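Local atomic coordinates of uncharacterized HTH-type transcriptional regulator HI_0893 (PDB entry 3QKX), a protein that probably binds DNA regulatory regions as a TetR-family transcription factor. Residues S15-L20 / D53-Q58. Numbering follows the deposited sequence.
Sequences SATDRL and DELLEQ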
ATOM      1  N   SER A  15     -20.163  -0.053   9.853  1.00 69.22           N
ATOM      2  CA  SER A  15     -19.845   1.367   9.747  1.00 71.53           C
ATOM      3  C   SER A  15     -19.102   1.883  10.980  1.00 73.86           C
ATOM      4  O   SER A  15     -18.142   2.623  10.865  1.00 76.20           O
ATOM      5  CB  SER A  15     -21.141   2.166   9.551  1.00 72.23           C
ATOM      6  OG  SER A  15     -20.939   3.559   9.757  1.00 80.27           O
ATOM      7  N   ALA A  16     -19.586   1.501  12.156  1.00 73.48           N
ATOM      8  CA  ALA A  16     -18.960   1.885  13.412  1.00 75.83           C
ATOM      9  C   ALA A  16     -17.625   1.195  13.614  1.00 76.20           C
ATOM     10  O   ALA A  16     -16.761   1.745  14.246  1.00 80.76           O
ATOM     11  CB  ALA A  16     -19.923   1.573  14.609  1.00 75.59           C
ATOM     12  N   THR A  17     -17.476  -0.023  13.113  1.00 73.76           N
ATOM     13  CA  THR A  17     -16.203  -0.735  13.186  1.00 75.97           C
ATOM     14  C   THR A  17     -15.109   0.042  12.451  1.00 78.84           C
ATOM     15  O   THR A  17     -14.019   0.235  12.982  1.00 82.60           O
ATOM     16  CB  THR A  17     -16.298  -2.163  12.603  1.00 73.69           C
ATOM     17  OG1 THR A  17     -17.079  -2.990  13.464  1.00 72.04           O
ATOM     18  CG2 THR A  17     -14.891  -2.782  12.437  1.00 78.90           C
ATOM     19  N   ASP A  18     -15.423   0.488  11.240  1.00 77.22           N
ATOM     20  CA  ASP A  18     -14.544   1.369  10.486  1.00 79.96           C
ATOM     21  C   ASP A  18     -14.057   2.557  11.313  1.00 85.09           C
ATOM     22  O   ASP A  18     -12.850   2.773  11.440  1.00 89.49           O
ATOM     23  CB  ASP A  18     -15.261   1.896   9.246  1.00 77.35           C
ATOM     24  CG  ASP A  18     -14.991   1.074   8.022  1.00 75.59           C
ATOM     25  OD1 ASP A  18     -13.815   0.748   7.742  1.00 77.65           O
ATOM     26  OD2 ASP A  18     -15.958   0.818   7.289  1.00 74.68           O
ATOM     27  N   ARG A  19     -14.999   3.290  11.904  1.00 85.68           N
ATOM     28  CA  ARG A  19     -14.674   4.511  12.655  1.00 91.67           C
ATOM     29  C   ARG A  19     -13.747   4.255  13.830  1.00 95.91           C
ATOM     30  O   ARG A  19     -12.740   4.926  13.974  1.00101.98           O
ATOM     31  CB  ARG A  19     -15.948   5.197  13.160  1.00 91.85           C
ATOM     32  CG  ARG A  19     -16.794   5.807  12.056  1.00 91.35           C
ATOM     33  CD  ARG A  19     -17.953   6.632  12.626  1.00 95.89           C
ATOM     34  NE  ARG A  19     -19.205   6.191  12.018  1.00 94.81           N
ATOM     35  CZ  ARG A  19     -20.176   5.471  12.603  1.00 93.52           C
ATOM     36  NH1 ARG A  19     -20.157   5.153  13.909  1.00 94.98           N
ATOM     37  NH2 ARG A  19     -21.223   5.111  11.868  1.00 90.85           N
ATOM     38  N   LEU A  20     -14.088   3.274  14.657  1.00 94.72           N
ATOM     39  CA  LEU A  20     -13.280   2.941  15.838  1.00 99.48           C
ATOM     40  C   LEU A  20     -11.900   2.406  15.394  1.00103.01           C
ATOM     41  O   LEU A  20     -10.880   2.658  16.054  1.00109.95           O
ATOM     42  CB  LEU A  20     -14.023   1.949  16.763  1.00 97.03           C
ATOM     43  CG  LEU A  20     -13.766   2.026  18.275  1.00100.87           C
ATOM     44  N   ASP A  53     -13.845 -11.973  17.086  1.00108.44           N
ATOM     45  CA  ASP A  53     -13.350 -12.715  15.909  1.00111.25           C
ATOM     46  C   ASP A  53     -14.424 -12.820  14.837  1.00105.80           C
ATOM     47  O   ASP A  53     -14.201 -12.402  13.704  1.00104.05           O
ATOM     48  CB  ASP A  53     -12.854 -14.138  16.272  1.00119.39           C
ATOM     49  CG  ASP A  53     -11.385 -14.181  16.718  1.00127.37           C
ATOM     50  OD1 ASP A  53     -10.700 -13.137  16.760  1.00127.69           O
ATOM     51  OD2 ASP A  53     -10.915 -15.292  17.026  1.00135.84           O
ATOM     52  N   GLU A  54     -15.585 -13.360  15.199  1.00103.65           N
ATOM     53  CA  GLU A  54     -16.665 -13.574  14.220  1.00100.04           C
ATOM     54  C   GLU A  54     -17.130 -12.241  13.612  1.00 93.06           C
ATOM     55  O   GLU A  54     -17.455 -12.185  12.422  1.00 91.14           O
ATOM     56  CB  GLU A  54     -17.858 -14.338  14.840  1.00100.33           C
ATOM     57  CG  GLU A  54     -18.679 -15.160  13.828  1.00101.42           C
ATOM     58  N   LEU A  55     -17.131 -11.180  14.427  1.00 89.87           N
ATOM     59  CA  LEU A  55     -17.386  -9.814  13.950  1.00 84.66           C
ATOM     60  C   LEU A  55     -16.415  -9.418  12.852  1.00 84.84           C
ATOM     61  O   LEU A  55     -16.829  -9.084  11.750  1.00 82.05           O
ATOM     62  CB  LEU A  55     -17.301  -8.798  15.103  1.00 83.99           C
ATOM     63  CG  LEU A  55     -17.879  -7.397  14.848  1.00 79.61           C
ATOM     64  CD1 LEU A  55     -18.376  -6.756  16.164  1.00 79.49           C
ATOM     65  CD2 LEU A  55     -16.883  -6.495  14.173  1.00 79.30           C
ATOM     66  N   LEU A  56     -15.125  -9.463  13.148  1.00 88.84           N
ATOM     67  CA  LEU A  56     -14.114  -9.031  12.180  1.00 89.84           C
ATOM     68  C   LEU A  56     -14.050  -9.913  10.909  1.00 90.73           C
ATOM     69  O   LEU A  56     -13.706  -9.413   9.843  1.00 88.86           O
ATOM     70  CB  LEU A  56     -12.741  -8.934  12.845  1.00 95.36           C
ATOM     71  CG  LEU A  56     -12.571  -7.918  13.994  1.00 95.84           C
ATOM     72  CD1 LEU A  56     -11.099  -7.887  14.426  1.00102.78           C
ATOM     73  CD2 LEU A  56     -13.035  -6.525  13.635  1.00 91.15           C
ATOM     74  N   GLU A  57     -14.414 -11.198  11.022  1.00 93.85           N
ATOM     75  CA  GLU A  57     -14.576 -12.072   9.844  1.00 95.96           C
ATOM     76  C   GLU A  57     -15.634 -11.535   8.890  1.00 90.49           C
ATOM     77  O   GLU A  57     -15.354 -11.319   7.711  1.00 90.54           O
ATOM     78  CB  GLU A  57     -14.951 -13.516  10.240  1.00100.85           C
ATOM     79  CG  GLU A  57     -13.822 -14.337  10.882  1.00109.67           C
ATOM     80  CD  GLU A  57     -13.913 -15.840  10.584  1.00117.95           C
ATOM     81  OE1 GLU A  57     -13.715 -16.239   9.412  1.00120.79           O
ATOM     82  OE2 GLU A  57     -14.152 -16.624  11.530  1.00122.38           O
ATOM     83  N   GLN A  58     -16.845 -11.331   9.400  1.00 87.11           N
ATOM     84  CA  GLN A  58     -17.961 -10.831   8.579  1.00 82.96           C
ATOM     85  C   GLN A  58     -17.676  -9.425   8.037  1.00 79.14           C
ATOM     86  O   GLN A  58     -18.045  -9.111   6.899  1.00 77.96           O
ATOM     87  CB  GLN A  58     -19.283 -10.850   9.364  1.00 80.72           C
ATOM     88  CG  GLN A  58     -19.854 -12.260   9.588  1.00 85.95           C
ATOM     89  CD  GLN A  58     -21.209 -12.255  10.322  1.00 86.91           C
ATOM     90  OE1 GLN A  58     -22.076 -11.405  10.063  1.00 83.58           O
ATOM     91  NE2 GLN A  58     -21.393 -13.216  11.235  1.00 90.92           N
TER
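Thr-17 meets Leu-55 and Leu-56 where the first helix of the TetR-type DNA-binding domain, 6-23, faces the start of the long helix 52-72. The predicted helix-turn-helix, residues 30-49, lies between them in sequence. The contact is small, the two segments burying 82 Å² together. Their closest CA atoms, those of Thr-17 and Leu-56, are 8.6 Å apart, a gap that side chains alone bridge.

The tight part is one methyl against one hydroxyl. Leu-55 sets out from its backbone toward helix 6-23; CG lies anti to the backbone N (chi1 -165°), and CD2 ends in van der Waals contact, 3.6 Å from Thr-17 OG1. The buried hydroxyl is satisfied within its own helix, by a hydrogen bond to Ile-13 O one turn earlier. The Thr-17 chi1 of -70° sets OG1 beside the backbone N, a position from which that carbonyl can be reached, and turns CG2 anti to the N. Leu-34 and Phe-59 also touch Thr-17, while Met-31 and Phe-49 touch Leu-55, consistent with a shared hydrophobic core of the domain.

Packing is looser at Leu-56, which is partly exposed: only the end of its side chain leans inward, and 15 Å² of it is covered, against 43 Å² for Thr-17. Asp-53 and Gln-58 lie on the exposed part of helix 52-72 and take no part in the contact. The looser edge closes with two methyls, Thr-17 CG2 and Leu-56 CD2, 4.3 Å apart.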